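Local coordinates for protein UspA1 (Moraxella catarrhalis, PDB 3PR7) that is a trimeric surface adhesin that binds fibronectin and the host receptor CEACAM1, its head and stalk probably projecting from the bacterium, at residues Y37-G42 against F52-N57. Numbering follows the deposited sequence.
Sequences YNKTKG and FNEATN
Asn-38 OD1 accepts the backbone N-H of Asn-53 at 2.9 Å, an almost straight bond (164° at the hydrogen) that arrives in the plane of the amide carbonyl. Chi1 of -59° sets CG of Asn-38 beside its own backbone N; the turn of the amide about the next bond then brings OD1 to the N-H of Asn-53. Asn-53 adopts nearly the same conformation and repeats the gesture one coil on, its OD1 taking the N-H of Asn-68, while Asn-23 OD1 serves Asn-38 N. Asn-23, Asn-38 and Asn-53 thus form a row in which each OD1 accepts the backbone N-H of the asparagine one coil on. Beyond this rung the two segments run parallel and pair as strands: Lys-39 N bonds to Asn-53 O (2.9 Å), Ala-55 N to Lys-39 O (3.0 Å) and Lys-41 N to Ala-55 O (3.1 Å). Before the strands, Tyr-37 and Phe-52 lie side by side and point the same way. Tyr-37 CB sits over the centre of one face of the Phe-52 ring, a CH-pi contact of 3.5 Å to the centroid; the two rings, tilted by 20°, are slid apart and barely overlap. On the Lys-39 and Glu-54 face, the methylenes of Lys-39 lie alongside Glu-54, CB near its CG and CD 3.5 Å from Glu-54 OE2, whereas Lys-39 NZ stays 5.3 Å from that oxygen, a separation at which attraction would be only long-range. Lys-41 CB likewise rests against Thr-56 CB. Thr-40 and Ala-55 turn to the other face, where both meet Ile-47 of strand 46-47 in the interior. This stacking of coils is characteristic of the left-handed parallel beta-roll of YadA-like heads; here strand 39-41 lies between strands 24-26 and 54-55, near the N-terminal end of the modelled chain.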
loop_
_atom_site.group_PDB
_atom_site.type_symbol
_atom_site.label_atom_id
_atom_site.label_comp_id
_atom_site.label_asym_id
_atom_site.label_seq_id
_atom_site.Cartn_x
_atom_site.Cartn_y
_atom_site.Cartn_z
ATOM N N TYR A 37 -9.979 -34.354 -25.361
ATOM C CA TYR A 37 -10.495 -33.159 -26.052
ATOM C C TYR A 37 -9.558 -31.950 -26.009
ATOM O O TYR A 37 -9.994 -30.805 -26.167
ATOM C CB TYR A 37 -11.901 -32.789 -25.557
ATOM C CG TYR A 37 -12.952 -33.805 -25.924
ATOM C CD1 TYR A 37 -13.619 -33.733 -27.148
ATOM C CD2 TYR A 37 -13.280 -34.841 -25.053
ATOM C CE1 TYR A 37 -14.587 -34.669 -27.492
ATOM C CE2 TYR A 37 -14.246 -35.784 -25.388
ATOM C CZ TYR A 37 -14.894 -35.690 -26.608
ATOM O OH TYR A 37 -15.849 -36.617 -26.943
ATOM N N ASN A 38 -8.273 -32.220 -25.815
ATOM C CA ASN A 38 -7.257 -31.181 -25.784
ATOM C C ASN A 38 -6.675 -30.909 -27.172
ATOM O O ASN A 38 -6.351 -31.839 -27.909
ATOM C CB ASN A 38 -6.153 -31.559 -24.795
ATOM C CG ASN A 38 -6.679 -31.758 -23.383
ATOM O OD1 ASN A 38 -7.371 -30.900 -22.839
ATOM N ND2 ASN A 38 -6.348 -32.892 -22.783
ATOM N N LYS A 39 -6.567 -29.629 -27.524
ATOM C CA LYS A 39 -6.000 -29.215 -28.807
ATOM C C LYS A 39 -4.645 -28.548 -28.613
ATOM O O LYS A 39 -4.460 -27.757 -27.686
ATOM C CB LYS A 39 -6.921 -28.225 -29.529
ATOM C CG LYS A 39 -8.246 -28.772 -30.032
ATOM C CD LYS A 39 -8.920 -27.735 -30.931
ATOM C CE LYS A 39 -10.439 -27.768 -30.817
ATOM N NZ LYS A 39 -11.041 -28.950 -31.489
ATOM N N THR A 40 -3.703 -28.866 -29.494
ATOM C CA THR A 40 -2.433 -28.146 -29.563
ATOM C C THR A 40 -2.132 -27.718 -30.994
ATOM O O THR A 40 -2.401 -28.455 -31.945
ATOM C CB THR A 40 -1.251 -28.973 -29.027
ATOM O OG1 THR A 40 -1.297 -30.288 -29.589
ATOM C CG2 THR A 40 -1.294 -29.072 -27.513
ATOM N N LYS A 41 -1.587 -26.512 -31.129
ATOM C CA LYS A 41 -1.170 -25.963 -32.415
ATOM C C LYS A 41 0.165 -25.248 -32.240
ATOM O O LYS A 41 0.602 -25.008 -31.113
ATOM C CB LYS A 41 -2.216 -24.981 -32.950
ATOM C CG LYS A 41 -3.454 -25.627 -33.551
ATOM C CD LYS A 41 -4.520 -24.582 -33.842
ATOM C CE LYS A 41 -5.618 -25.140 -34.734
ATOM N NZ LYS A 41 -6.647 -24.110 -35.045
ATOM N N GLY A 42 0.808 -24.911 -33.353
ATOM C CA GLY A 42 2.066 -24.171 -33.324
ATOM C C GLY A 42 3.273 -25.068 -33.136
ATOM O O GLY A 42 3.339 -26.158 -33.701
ATOM N N PHE A 52 -10.551 -30.352 -22.485
ATOM C CA PHE A 52 -10.848 -29.219 -23.377
ATOM C C PHE A 52 -9.888 -28.033 -23.276
ATOM O O PHE A 52 -10.300 -26.872 -23.366
ATOM C CB PHE A 52 -12.301 -28.753 -23.224
ATOM C CG PHE A 52 -13.261 -29.494 -24.094
ATOM C CD1 PHE A 52 -13.269 -29.287 -25.473
ATOM C CD2 PHE A 52 -14.158 -30.403 -23.547
ATOM C CE1 PHE A 52 -14.152 -29.974 -26.293
ATOM C CE2 PHE A 52 -15.047 -31.099 -24.357
ATOM C CZ PHE A 52 -15.042 -30.884 -25.736
ATOM N N ASN A 53 -8.609 -28.337 -23.101
ATOM C CA ASN A 53 -7.584 -27.309 -23.046
ATOM C C ASN A 53 -7.015 -27.026 -24.436
ATOM O O ASN A 53 -6.784 -27.949 -25.215
ATOM C CB ASN A 53 -6.485 -27.704 -22.053
ATOM C CG ASN A 53 -6.999 -27.804 -20.619
ATOM O OD1 ASN A 53 -7.690 -26.909 -20.130
ATOM N ND2 ASN A 53 -6.657 -28.894 -19.942
ATOM N N GLU A 54 -6.829 -25.746 -24.751
ATOM C CA GLU A 54 -6.248 -25.324 -26.026
ATOM C C GLU A 54 -4.929 -24.596 -25.807
ATOM O O GLU A 54 -4.900 -23.504 -25.241
ATOM C CB GLU A 54 -7.199 -24.397 -26.786
ATOM C CG GLU A 54 -8.234 -25.086 -27.656
ATOM C CD GLU A 54 -8.927 -24.118 -28.610
ATOM O OE1 GLU A 54 -9.474 -23.090 -28.144
ATOM O OE2 GLU A 54 -8.925 -24.387 -29.831
ATOM N N ALA A 55 -3.838 -25.205 -26.254
ATOM C CA ALA A 55 -2.539 -24.546 -26.231
ATOM C C ALA A 55 -2.034 -24.365 -27.655
ATOM O O ALA A 55 -1.545 -25.309 -28.276
ATOM C CB ALA A 55 -1.543 -25.335 -25.393
ATOM N N THR A 56 -2.181 -23.151 -28.177
ATOM C CA THR A 56 -1.721 -22.830 -29.527
ATOM C C THR A 56 -0.488 -21.935 -29.452
ATOM O O THR A 56 0.015 -21.658 -28.361
ATOM C CB THR A 56 -2.832 -22.158 -30.387
ATOM O OG1 THR A 56 -2.964 -20.775 -30.032
ATOM C CG2 THR A 56 -4.176 -22.870 -30.210
ATOM N N ASN A 57 -0.008 -21.494 -30.613
ATOM C CA ASN A 57 1.163 -20.623 -30.713
ATOM C C ASN A 57 2.458 -21.345 -30.346
ATOM O O ASN A 57 2.474 -22.567 -30.195
ATOM C CB ASN A 57 0.981 -19.364 -29.856
ATOM C CG ASN A 57 1.307 -18.098 -30.613
ATOM O OD1 ASN A 57 2.300 -17.425 -30.328
ATOM N ND2 ASN A 57 0.473 -17.771 -31.597
#